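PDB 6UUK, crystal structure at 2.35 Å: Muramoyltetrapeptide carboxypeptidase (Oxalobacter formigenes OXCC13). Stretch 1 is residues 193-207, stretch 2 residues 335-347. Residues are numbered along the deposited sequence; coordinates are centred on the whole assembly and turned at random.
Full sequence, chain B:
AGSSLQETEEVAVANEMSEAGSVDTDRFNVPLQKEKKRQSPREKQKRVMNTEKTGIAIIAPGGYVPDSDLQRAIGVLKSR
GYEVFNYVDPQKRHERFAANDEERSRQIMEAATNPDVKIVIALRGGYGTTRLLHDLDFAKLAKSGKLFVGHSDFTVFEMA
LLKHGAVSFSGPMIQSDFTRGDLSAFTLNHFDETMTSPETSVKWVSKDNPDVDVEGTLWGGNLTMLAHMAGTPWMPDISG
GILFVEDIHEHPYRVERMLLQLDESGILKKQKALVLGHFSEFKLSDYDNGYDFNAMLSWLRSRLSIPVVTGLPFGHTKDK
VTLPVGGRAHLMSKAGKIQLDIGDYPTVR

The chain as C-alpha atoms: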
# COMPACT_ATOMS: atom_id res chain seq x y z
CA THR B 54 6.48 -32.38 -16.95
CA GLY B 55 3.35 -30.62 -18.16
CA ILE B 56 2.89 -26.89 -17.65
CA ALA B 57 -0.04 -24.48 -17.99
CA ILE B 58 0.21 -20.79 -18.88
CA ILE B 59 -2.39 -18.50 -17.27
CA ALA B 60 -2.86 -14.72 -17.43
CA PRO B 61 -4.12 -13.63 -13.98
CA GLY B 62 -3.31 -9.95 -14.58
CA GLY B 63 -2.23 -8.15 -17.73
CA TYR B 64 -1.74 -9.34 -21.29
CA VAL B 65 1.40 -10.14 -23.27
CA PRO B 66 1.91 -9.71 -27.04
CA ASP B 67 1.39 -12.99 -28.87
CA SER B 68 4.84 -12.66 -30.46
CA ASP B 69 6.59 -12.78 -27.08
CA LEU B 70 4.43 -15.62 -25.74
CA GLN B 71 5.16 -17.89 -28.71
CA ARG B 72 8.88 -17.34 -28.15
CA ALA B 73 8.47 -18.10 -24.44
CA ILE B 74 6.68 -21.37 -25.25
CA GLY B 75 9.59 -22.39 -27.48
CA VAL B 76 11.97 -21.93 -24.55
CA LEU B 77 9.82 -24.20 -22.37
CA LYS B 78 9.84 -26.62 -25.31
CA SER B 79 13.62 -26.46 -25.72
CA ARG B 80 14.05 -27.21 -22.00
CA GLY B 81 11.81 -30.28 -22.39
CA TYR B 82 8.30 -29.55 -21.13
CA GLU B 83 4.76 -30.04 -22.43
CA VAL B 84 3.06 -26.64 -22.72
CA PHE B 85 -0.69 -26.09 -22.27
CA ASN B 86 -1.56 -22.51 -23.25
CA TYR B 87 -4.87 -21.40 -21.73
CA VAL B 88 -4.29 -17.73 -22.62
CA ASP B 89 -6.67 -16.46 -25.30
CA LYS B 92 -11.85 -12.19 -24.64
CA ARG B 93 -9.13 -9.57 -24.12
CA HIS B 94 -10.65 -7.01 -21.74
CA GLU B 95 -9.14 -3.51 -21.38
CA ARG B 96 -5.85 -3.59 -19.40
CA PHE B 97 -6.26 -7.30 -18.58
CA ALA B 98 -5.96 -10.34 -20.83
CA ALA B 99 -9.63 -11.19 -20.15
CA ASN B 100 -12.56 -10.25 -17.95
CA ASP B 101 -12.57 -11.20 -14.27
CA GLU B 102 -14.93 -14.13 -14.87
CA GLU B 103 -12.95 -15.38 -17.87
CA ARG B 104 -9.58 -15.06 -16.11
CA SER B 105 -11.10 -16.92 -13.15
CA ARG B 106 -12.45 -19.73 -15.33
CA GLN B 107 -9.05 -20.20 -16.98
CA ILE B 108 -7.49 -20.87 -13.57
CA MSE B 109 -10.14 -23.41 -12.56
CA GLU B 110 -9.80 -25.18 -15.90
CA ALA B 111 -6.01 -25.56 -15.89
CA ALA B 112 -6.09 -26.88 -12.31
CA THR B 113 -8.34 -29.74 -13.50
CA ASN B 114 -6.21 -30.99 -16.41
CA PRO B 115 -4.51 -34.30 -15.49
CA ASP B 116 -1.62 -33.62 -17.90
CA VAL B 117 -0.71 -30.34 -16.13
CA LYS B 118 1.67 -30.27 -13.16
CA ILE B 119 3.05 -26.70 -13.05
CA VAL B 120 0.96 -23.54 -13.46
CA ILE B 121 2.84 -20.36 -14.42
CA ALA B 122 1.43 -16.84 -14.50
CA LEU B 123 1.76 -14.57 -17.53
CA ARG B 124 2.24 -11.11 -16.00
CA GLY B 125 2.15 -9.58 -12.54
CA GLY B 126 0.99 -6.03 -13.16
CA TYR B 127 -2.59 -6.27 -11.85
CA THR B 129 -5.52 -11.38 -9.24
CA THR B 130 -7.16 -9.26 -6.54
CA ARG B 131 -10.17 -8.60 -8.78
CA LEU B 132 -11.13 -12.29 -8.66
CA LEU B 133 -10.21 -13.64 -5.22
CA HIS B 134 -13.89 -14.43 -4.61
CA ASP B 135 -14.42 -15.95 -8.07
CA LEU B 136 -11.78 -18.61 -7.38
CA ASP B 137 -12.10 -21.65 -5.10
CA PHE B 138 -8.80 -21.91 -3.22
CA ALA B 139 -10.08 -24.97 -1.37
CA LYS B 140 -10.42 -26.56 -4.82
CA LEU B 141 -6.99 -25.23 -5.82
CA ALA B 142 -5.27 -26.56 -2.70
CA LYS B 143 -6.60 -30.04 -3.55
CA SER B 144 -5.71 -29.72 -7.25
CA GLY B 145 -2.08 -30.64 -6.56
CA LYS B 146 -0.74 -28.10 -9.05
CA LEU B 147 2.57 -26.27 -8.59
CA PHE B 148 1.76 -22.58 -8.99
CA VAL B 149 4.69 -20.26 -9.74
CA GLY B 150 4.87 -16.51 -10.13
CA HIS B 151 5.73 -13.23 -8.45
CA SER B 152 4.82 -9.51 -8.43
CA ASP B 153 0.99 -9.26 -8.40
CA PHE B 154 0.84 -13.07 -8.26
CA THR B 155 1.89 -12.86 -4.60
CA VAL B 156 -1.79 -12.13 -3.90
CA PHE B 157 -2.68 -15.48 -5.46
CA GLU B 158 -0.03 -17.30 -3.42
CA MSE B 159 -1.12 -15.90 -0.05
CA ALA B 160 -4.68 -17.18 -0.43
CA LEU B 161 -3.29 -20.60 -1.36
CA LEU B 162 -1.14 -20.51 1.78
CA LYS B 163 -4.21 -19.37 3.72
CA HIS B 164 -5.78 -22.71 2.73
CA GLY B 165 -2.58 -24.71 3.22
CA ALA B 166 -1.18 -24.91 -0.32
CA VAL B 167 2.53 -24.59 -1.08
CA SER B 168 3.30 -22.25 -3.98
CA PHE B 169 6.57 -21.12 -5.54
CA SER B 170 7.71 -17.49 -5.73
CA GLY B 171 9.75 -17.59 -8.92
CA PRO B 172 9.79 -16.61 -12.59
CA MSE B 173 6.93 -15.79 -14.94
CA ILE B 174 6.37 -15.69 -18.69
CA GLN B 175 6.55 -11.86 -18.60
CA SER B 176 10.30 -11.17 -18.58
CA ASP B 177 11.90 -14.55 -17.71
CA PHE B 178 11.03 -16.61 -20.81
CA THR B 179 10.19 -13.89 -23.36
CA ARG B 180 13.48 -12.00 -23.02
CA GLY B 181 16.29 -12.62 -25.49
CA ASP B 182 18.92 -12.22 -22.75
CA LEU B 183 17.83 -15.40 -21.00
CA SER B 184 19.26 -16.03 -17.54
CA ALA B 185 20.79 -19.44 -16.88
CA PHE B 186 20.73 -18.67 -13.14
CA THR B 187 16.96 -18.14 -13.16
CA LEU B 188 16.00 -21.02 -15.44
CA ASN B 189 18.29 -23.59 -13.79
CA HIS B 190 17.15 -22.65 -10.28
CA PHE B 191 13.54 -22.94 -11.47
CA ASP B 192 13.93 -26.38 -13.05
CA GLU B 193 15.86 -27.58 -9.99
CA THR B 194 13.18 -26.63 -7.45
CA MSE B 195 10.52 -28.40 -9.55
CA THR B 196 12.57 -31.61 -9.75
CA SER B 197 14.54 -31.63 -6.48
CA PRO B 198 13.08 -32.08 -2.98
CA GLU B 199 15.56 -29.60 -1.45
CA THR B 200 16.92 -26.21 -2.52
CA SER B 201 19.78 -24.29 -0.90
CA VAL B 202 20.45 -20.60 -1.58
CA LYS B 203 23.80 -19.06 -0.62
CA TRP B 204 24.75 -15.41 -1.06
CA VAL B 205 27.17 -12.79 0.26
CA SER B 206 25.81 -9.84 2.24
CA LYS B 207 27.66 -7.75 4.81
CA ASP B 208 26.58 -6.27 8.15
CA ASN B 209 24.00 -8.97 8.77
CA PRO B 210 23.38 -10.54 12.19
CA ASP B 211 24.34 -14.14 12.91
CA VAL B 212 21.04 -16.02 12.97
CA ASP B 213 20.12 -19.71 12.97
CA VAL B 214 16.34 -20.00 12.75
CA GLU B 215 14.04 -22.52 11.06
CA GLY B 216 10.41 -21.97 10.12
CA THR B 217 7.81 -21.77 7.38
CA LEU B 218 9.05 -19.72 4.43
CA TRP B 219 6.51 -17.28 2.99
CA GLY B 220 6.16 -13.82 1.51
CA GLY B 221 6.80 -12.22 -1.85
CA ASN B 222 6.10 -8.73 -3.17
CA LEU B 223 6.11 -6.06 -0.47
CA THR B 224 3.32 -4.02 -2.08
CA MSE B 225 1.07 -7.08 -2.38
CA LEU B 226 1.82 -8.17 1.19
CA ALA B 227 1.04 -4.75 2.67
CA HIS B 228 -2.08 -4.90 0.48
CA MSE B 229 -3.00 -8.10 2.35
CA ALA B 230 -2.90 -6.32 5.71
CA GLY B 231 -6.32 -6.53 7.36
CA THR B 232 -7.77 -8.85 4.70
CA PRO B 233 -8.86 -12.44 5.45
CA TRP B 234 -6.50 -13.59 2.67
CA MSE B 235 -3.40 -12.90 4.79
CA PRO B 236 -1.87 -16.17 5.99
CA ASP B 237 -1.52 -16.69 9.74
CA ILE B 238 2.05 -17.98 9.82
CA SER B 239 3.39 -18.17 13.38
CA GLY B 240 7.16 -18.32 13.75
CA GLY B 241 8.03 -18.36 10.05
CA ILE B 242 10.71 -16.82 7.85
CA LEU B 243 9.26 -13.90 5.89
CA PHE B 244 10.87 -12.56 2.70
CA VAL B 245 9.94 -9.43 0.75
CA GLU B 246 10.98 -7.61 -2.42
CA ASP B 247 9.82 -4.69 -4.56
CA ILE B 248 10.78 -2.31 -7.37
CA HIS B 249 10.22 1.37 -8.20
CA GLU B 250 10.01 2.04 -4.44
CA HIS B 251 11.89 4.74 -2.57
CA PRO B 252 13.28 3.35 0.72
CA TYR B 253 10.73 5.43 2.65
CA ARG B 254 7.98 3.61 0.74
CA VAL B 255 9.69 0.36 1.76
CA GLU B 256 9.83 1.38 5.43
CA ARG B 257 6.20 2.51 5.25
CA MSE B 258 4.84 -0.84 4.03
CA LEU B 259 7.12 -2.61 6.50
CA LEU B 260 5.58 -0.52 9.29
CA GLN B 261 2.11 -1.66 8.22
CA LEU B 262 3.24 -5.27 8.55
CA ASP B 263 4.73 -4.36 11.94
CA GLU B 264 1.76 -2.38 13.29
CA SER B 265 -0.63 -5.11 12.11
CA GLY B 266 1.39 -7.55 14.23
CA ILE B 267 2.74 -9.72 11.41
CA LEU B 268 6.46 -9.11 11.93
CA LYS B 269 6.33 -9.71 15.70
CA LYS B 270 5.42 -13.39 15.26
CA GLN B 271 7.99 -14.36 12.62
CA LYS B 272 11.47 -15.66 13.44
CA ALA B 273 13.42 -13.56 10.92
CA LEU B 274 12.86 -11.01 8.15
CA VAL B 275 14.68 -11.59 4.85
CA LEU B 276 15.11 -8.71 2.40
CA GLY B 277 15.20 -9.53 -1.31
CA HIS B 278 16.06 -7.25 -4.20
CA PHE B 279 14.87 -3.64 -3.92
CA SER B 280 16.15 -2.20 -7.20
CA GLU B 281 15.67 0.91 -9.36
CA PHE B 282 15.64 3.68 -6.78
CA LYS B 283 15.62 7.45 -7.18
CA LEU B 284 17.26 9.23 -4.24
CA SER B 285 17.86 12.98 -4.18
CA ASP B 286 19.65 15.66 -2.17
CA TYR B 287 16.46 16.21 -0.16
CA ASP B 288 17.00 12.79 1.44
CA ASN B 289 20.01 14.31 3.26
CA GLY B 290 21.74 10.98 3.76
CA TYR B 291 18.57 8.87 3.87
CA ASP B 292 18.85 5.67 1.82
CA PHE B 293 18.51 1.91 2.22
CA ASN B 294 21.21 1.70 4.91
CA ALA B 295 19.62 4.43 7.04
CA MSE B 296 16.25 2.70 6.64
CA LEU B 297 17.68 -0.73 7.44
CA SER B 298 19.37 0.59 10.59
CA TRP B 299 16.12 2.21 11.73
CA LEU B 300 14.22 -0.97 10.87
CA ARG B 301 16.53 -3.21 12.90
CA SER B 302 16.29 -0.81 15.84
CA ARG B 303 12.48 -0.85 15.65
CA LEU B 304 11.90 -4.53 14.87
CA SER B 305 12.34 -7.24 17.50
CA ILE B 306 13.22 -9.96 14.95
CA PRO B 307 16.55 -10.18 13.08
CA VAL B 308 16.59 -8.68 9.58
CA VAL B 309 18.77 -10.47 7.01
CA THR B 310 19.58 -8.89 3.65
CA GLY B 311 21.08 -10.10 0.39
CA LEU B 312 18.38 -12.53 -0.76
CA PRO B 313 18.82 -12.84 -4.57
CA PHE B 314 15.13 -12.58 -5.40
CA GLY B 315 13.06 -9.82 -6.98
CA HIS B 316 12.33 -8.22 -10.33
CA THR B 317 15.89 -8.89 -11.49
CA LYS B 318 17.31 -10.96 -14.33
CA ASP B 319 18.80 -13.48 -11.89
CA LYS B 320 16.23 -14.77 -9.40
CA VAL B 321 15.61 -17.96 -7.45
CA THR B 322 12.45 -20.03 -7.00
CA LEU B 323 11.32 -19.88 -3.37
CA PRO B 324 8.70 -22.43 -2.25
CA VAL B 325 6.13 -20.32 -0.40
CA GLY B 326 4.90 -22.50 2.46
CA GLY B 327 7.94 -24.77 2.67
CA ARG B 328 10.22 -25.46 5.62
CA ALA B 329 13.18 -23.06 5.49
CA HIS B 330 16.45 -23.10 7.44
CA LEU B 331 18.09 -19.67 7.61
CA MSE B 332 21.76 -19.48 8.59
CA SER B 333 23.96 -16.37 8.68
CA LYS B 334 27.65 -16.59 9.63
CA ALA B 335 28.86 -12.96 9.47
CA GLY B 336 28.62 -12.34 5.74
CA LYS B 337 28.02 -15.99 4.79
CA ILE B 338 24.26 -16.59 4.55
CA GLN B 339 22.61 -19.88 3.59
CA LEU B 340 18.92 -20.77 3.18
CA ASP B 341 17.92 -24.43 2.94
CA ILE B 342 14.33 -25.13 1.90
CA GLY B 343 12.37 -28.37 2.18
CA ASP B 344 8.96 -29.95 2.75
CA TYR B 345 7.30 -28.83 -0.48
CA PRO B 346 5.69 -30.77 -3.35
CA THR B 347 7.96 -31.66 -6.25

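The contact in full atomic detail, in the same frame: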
# COMPACT_ATOMS: atom_id res chain seq x y z
N GLU B 193 15.35 -26.78 -11.10
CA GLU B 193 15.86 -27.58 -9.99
C GLU B 193 14.83 -27.70 -8.87
O GLU B 193 14.63 -28.79 -8.33
CB GLU B 193 17.16 -26.97 -9.46
CG GLU B 193 17.87 -27.83 -8.42
CD GLU B 193 19.19 -27.22 -7.98
OE1 GLU B 193 19.43 -26.04 -8.28
OE2 GLU B 193 19.98 -27.94 -7.33
N THR B 194 14.17 -26.59 -8.53
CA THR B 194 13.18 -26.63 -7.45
C THR B 194 11.99 -27.51 -7.82
O THR B 194 11.38 -28.13 -6.94
CB THR B 194 12.71 -25.21 -7.12
OG1 THR B 194 13.86 -24.36 -6.94
CG2 THR B 194 11.89 -25.20 -5.84
N MSE B 195 11.64 -27.58 -9.10
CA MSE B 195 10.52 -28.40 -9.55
C MSE B 195 10.85 -29.89 -9.48
O MSE B 195 9.97 -30.72 -9.29
CB MSE B 195 10.11 -28.03 -10.97
CG MSE B 195 9.74 -26.56 -11.18
SE MSE B 195 8.26 -25.96 -10.07
CE MSE B 195 9.28 -25.08 -8.66
N THR B 196 12.14 -30.22 -9.65
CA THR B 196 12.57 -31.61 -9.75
C THR B 196 13.39 -32.09 -8.56
O THR B 196 13.69 -33.29 -8.49
CB THR B 196 13.38 -31.81 -11.04
OG1 THR B 196 14.55 -30.97 -11.01
CG2 THR B 196 12.55 -31.46 -12.26
N SER B 197 13.77 -31.21 -7.64
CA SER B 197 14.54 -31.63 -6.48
C SER B 197 13.77 -31.37 -5.20
O SER B 197 13.11 -30.33 -5.07
CB SER B 197 15.90 -30.91 -6.43
OG SER B 197 16.65 -31.34 -5.31
N PRO B 198 13.83 -32.28 -4.23
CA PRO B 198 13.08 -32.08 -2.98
C PRO B 198 13.66 -31.00 -2.08
O PRO B 198 12.96 -30.54 -1.17
CB PRO B 198 13.14 -33.46 -2.30
CG PRO B 198 13.60 -34.42 -3.37
CD PRO B 198 14.46 -33.61 -4.28
N GLU B 199 14.91 -30.58 -2.30
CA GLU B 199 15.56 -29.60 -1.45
C GLU B 199 16.26 -28.56 -2.30
O GLU B 199 16.81 -28.88 -3.36
CB GLU B 199 16.57 -30.26 -0.50
CG GLU B 199 15.95 -31.23 0.50
CD GLU B 199 16.99 -31.93 1.35
OE1 GLU B 199 18.19 -31.86 1.01
OE2 GLU B 199 16.61 -32.55 2.37
N THR B 200 16.24 -27.31 -1.84
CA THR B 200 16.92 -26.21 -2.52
C THR B 200 17.67 -25.38 -1.49
O THR B 200 17.10 -25.02 -0.45
CB THR B 200 15.92 -25.32 -3.28
OG1 THR B 200 14.86 -24.93 -2.41
CG2 THR B 200 15.35 -26.06 -4.48
N SER B 201 18.93 -25.08 -1.78
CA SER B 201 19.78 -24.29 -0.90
C SER B 201 20.24 -23.04 -1.64
O SER B 201 20.73 -23.13 -2.77
CB SER B 201 20.99 -25.10 -0.42
OG SER B 201 21.82 -25.47 -1.51
N VAL B 202 20.08 -21.89 -1.00
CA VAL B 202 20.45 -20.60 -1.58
C VAL B 202 21.53 -19.98 -0.70
O VAL B 202 21.33 -19.79 0.50
CB VAL B 202 19.24 -19.66 -1.70
CG1 VAL B 202 19.64 -18.37 -2.40
CG2 VAL B 202 18.11 -20.35 -2.45
N LYS B 203 22.67 -19.67 -1.31
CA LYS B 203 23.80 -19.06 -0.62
C LYS B 203 24.16 -17.75 -1.31
O LYS B 203 24.23 -17.70 -2.54
CB LYS B 203 25.01 -20.00 -0.61
CG LYS B 203 24.73 -21.39 -0.06
CD LYS B 203 25.94 -22.29 -0.22
CE LYS B 203 26.35 -22.39 -1.68
NZ LYS B 203 27.55 -23.26 -1.86
N TRP B 204 24.38 -16.71 -0.51
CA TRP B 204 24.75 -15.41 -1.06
C TRP B 204 25.67 -14.70 -0.07
O TRP B 204 25.84 -15.13 1.07
CB TRP B 204 23.51 -14.56 -1.37
CG TRP B 204 22.71 -14.17 -0.16
CD1 TRP B 204 22.94 -13.10 0.66
CD2 TRP B 204 21.55 -14.83 0.35
NE1 TRP B 204 21.99 -13.06 1.65
CE2 TRP B 204 21.12 -14.11 1.48
CE3 TRP B 204 20.82 -15.96 -0.04
CZ2 TRP B 204 20.01 -14.48 2.23
CZ3 TRP B 204 19.71 -16.32 0.70
CH2 TRP B 204 19.32 -15.59 1.82
N VAL B 205 26.25 -13.60 -0.53
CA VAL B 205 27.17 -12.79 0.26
C VAL B 205 26.51 -11.45 0.55
O VAL B 205 26.11 -10.74 -0.38
CB VAL B 205 28.52 -12.60 -0.45
N SER B 206 26.38 -11.12 1.83
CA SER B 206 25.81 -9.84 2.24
C SER B 206 26.42 -9.45 3.58
O SER B 206 26.44 -10.25 4.52
CB SER B 206 24.28 -9.93 2.36
OG SER B 206 23.73 -8.70 2.78
N LYS B 207 26.92 -8.22 3.65
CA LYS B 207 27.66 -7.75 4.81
C LYS B 207 26.72 -7.14 5.85
O LYS B 207 25.56 -6.85 5.59
CB LYS B 207 28.72 -6.73 4.38
CG LYS B 207 29.65 -7.22 3.29
CD LYS B 207 30.46 -6.08 2.70
CE LYS B 207 31.30 -5.39 3.76
NZ LYS B 207 32.29 -6.32 4.37
N ALA B 335 28.11 -14.20 9.65
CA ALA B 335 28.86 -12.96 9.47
C ALA B 335 29.35 -12.83 8.02
O ALA B 335 30.52 -13.01 7.69
CB ALA B 335 30.04 -12.89 10.45
N GLY B 336 28.39 -12.50 7.15
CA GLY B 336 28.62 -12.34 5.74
C GLY B 336 28.26 -13.55 4.91
O GLY B 336 27.88 -13.40 3.74
N LYS B 337 28.37 -14.75 5.48
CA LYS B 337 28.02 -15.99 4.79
C LYS B 337 26.61 -16.38 5.21
O LYS B 337 26.38 -16.75 6.37
CB LYS B 337 29.03 -17.09 5.11
N ILE B 338 25.67 -16.31 4.28
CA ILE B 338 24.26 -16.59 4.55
C ILE B 338 23.82 -17.75 3.67
O ILE B 338 24.15 -17.81 2.48
CB ILE B 338 23.38 -15.35 4.30
CG1 ILE B 338 24.02 -14.11 4.92
CG2 ILE B 338 21.99 -15.57 4.87
CD1 ILE B 338 23.26 -12.83 4.68
N GLN B 339 23.07 -18.68 4.27
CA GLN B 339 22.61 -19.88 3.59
C GLN B 339 21.16 -20.14 3.97
O GLN B 339 20.78 -19.99 5.14
CB GLN B 339 23.48 -21.09 3.94
CG GLN B 339 23.09 -22.38 3.24
CD GLN B 339 24.11 -23.48 3.46
OE1 GLN B 339 25.29 -23.21 3.67
NE2 GLN B 339 23.66 -24.73 3.41
N LEU B 340 20.35 -20.54 2.99
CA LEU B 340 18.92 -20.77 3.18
C LEU B 340 18.55 -22.11 2.55
O LEU B 340 18.42 -22.21 1.33
CB LEU B 340 18.10 -19.63 2.58
CG LEU B 340 16.58 -19.73 2.74
CD1 LEU B 340 16.19 -19.63 4.21
CD2 LEU B 340 15.88 -18.65 1.92
N ASP B 341 18.38 -23.13 3.39
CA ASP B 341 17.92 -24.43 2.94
C ASP B 341 16.41 -24.52 3.04
O ASP B 341 15.82 -24.10 4.04
CB ASP B 341 18.57 -25.55 3.76
CG ASP B 341 20.08 -25.48 3.76
OD1 ASP B 341 20.65 -24.89 2.82
OD2 ASP B 341 20.70 -26.01 4.71
N ILE B 342 15.78 -25.05 1.99
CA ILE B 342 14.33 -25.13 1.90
C ILE B 342 13.93 -26.58 1.66
O ILE B 342 14.57 -27.29 0.88
CB ILE B 342 13.78 -24.22 0.78
CG1 ILE B 342 14.36 -22.82 0.90
CG2 ILE B 342 12.26 -24.17 0.83
CD1 ILE B 342 14.04 -21.92 -0.27
N GLY B 343 12.86 -27.02 2.33
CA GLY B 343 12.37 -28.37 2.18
C GLY B 343 10.89 -28.44 2.50
O GLY B 343 10.24 -27.43 2.79
N ASP B 344 10.36 -29.66 2.45
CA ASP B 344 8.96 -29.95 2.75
C ASP B 344 8.02 -29.17 1.83
O ASP B 344 7.20 -28.36 2.26
CB ASP B 344 8.65 -29.67 4.23
N TYR B 345 8.16 -29.44 0.53
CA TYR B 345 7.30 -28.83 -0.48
C TYR B 345 7.09 -29.85 -1.60
O TYR B 345 7.96 -30.69 -1.84
CB TYR B 345 7.92 -27.54 -1.05
CG TYR B 345 9.29 -27.71 -1.67
CD1 TYR B 345 9.43 -28.00 -3.02
CD2 TYR B 345 10.44 -27.56 -0.91
CE1 TYR B 345 10.67 -28.15 -3.59
CE2 TYR B 345 11.69 -27.71 -1.48
CZ TYR B 345 11.80 -28.01 -2.82
OH TYR B 345 13.05 -28.15 -3.38
N PRO B 346 5.95 -29.79 -2.28
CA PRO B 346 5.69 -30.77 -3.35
C PRO B 346 6.63 -30.57 -4.53
O PRO B 346 6.98 -29.45 -4.89
CB PRO B 346 4.23 -30.49 -3.74
CG PRO B 346 4.00 -29.08 -3.34
CD PRO B 346 4.82 -28.87 -2.10
N THR B 347 7.04 -31.69 -5.12
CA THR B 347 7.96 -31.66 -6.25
C THR B 347 7.23 -31.97 -7.56
O THR B 347 6.21 -32.66 -7.57
CB THR B 347 9.11 -32.67 -6.07
OG1 THR B 347 8.58 -34.00 -5.99
CG2 THR B 347 9.88 -32.36 -4.80

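What forms the apolar centre? Trp204, Val202, Ile338 and Leu340 share one face of a two-stranded antiparallel pairing. Ile338 lies over a face of the Trp204 indole, its CB 4.0 Å from the centroid of the five-membered ring and its CG2 3.5 Å from Trp204 CZ2. Trp204 CZ3 reaches Leu340 CB at 4.1 Å. Branched and aromatic side chains suit this place, since they pack closely across the strands; Val202, Ile338 and Leu340 are buried.

What ties the strands beneath these side chains? Backbone pairs do: Val202 N to Leu340 O (2.9 Å) and Leu340 N to Val202 O (2.8 Å), then Thr200 N to Ile342 O (3.2 Å) and Ile342 N to Thr200 O (2.8 Å). Toward Gly336 the ladder loosens, and the bond from Ile338 N to Trp204 O, at 3.4 Å, is weak. Gly336 has phi/psi of 98/-30, where a CB would jam against the preceding carbonyl.

How does the far end close? The CA-to-CB bond of buried Tyr345 points sideways, but the end of its ring comes nearer to the loop after the helix, and its OH makes a weak hydrogen bond to Ser197 O (2.8 Å).

What occupies the other face? Polar chains suit its more open setting: Lys203 CG packs on Gln339 CG at 3.8 Å, while Gln339 NE2 donates to Asp341 OD1 at 3.1 Å.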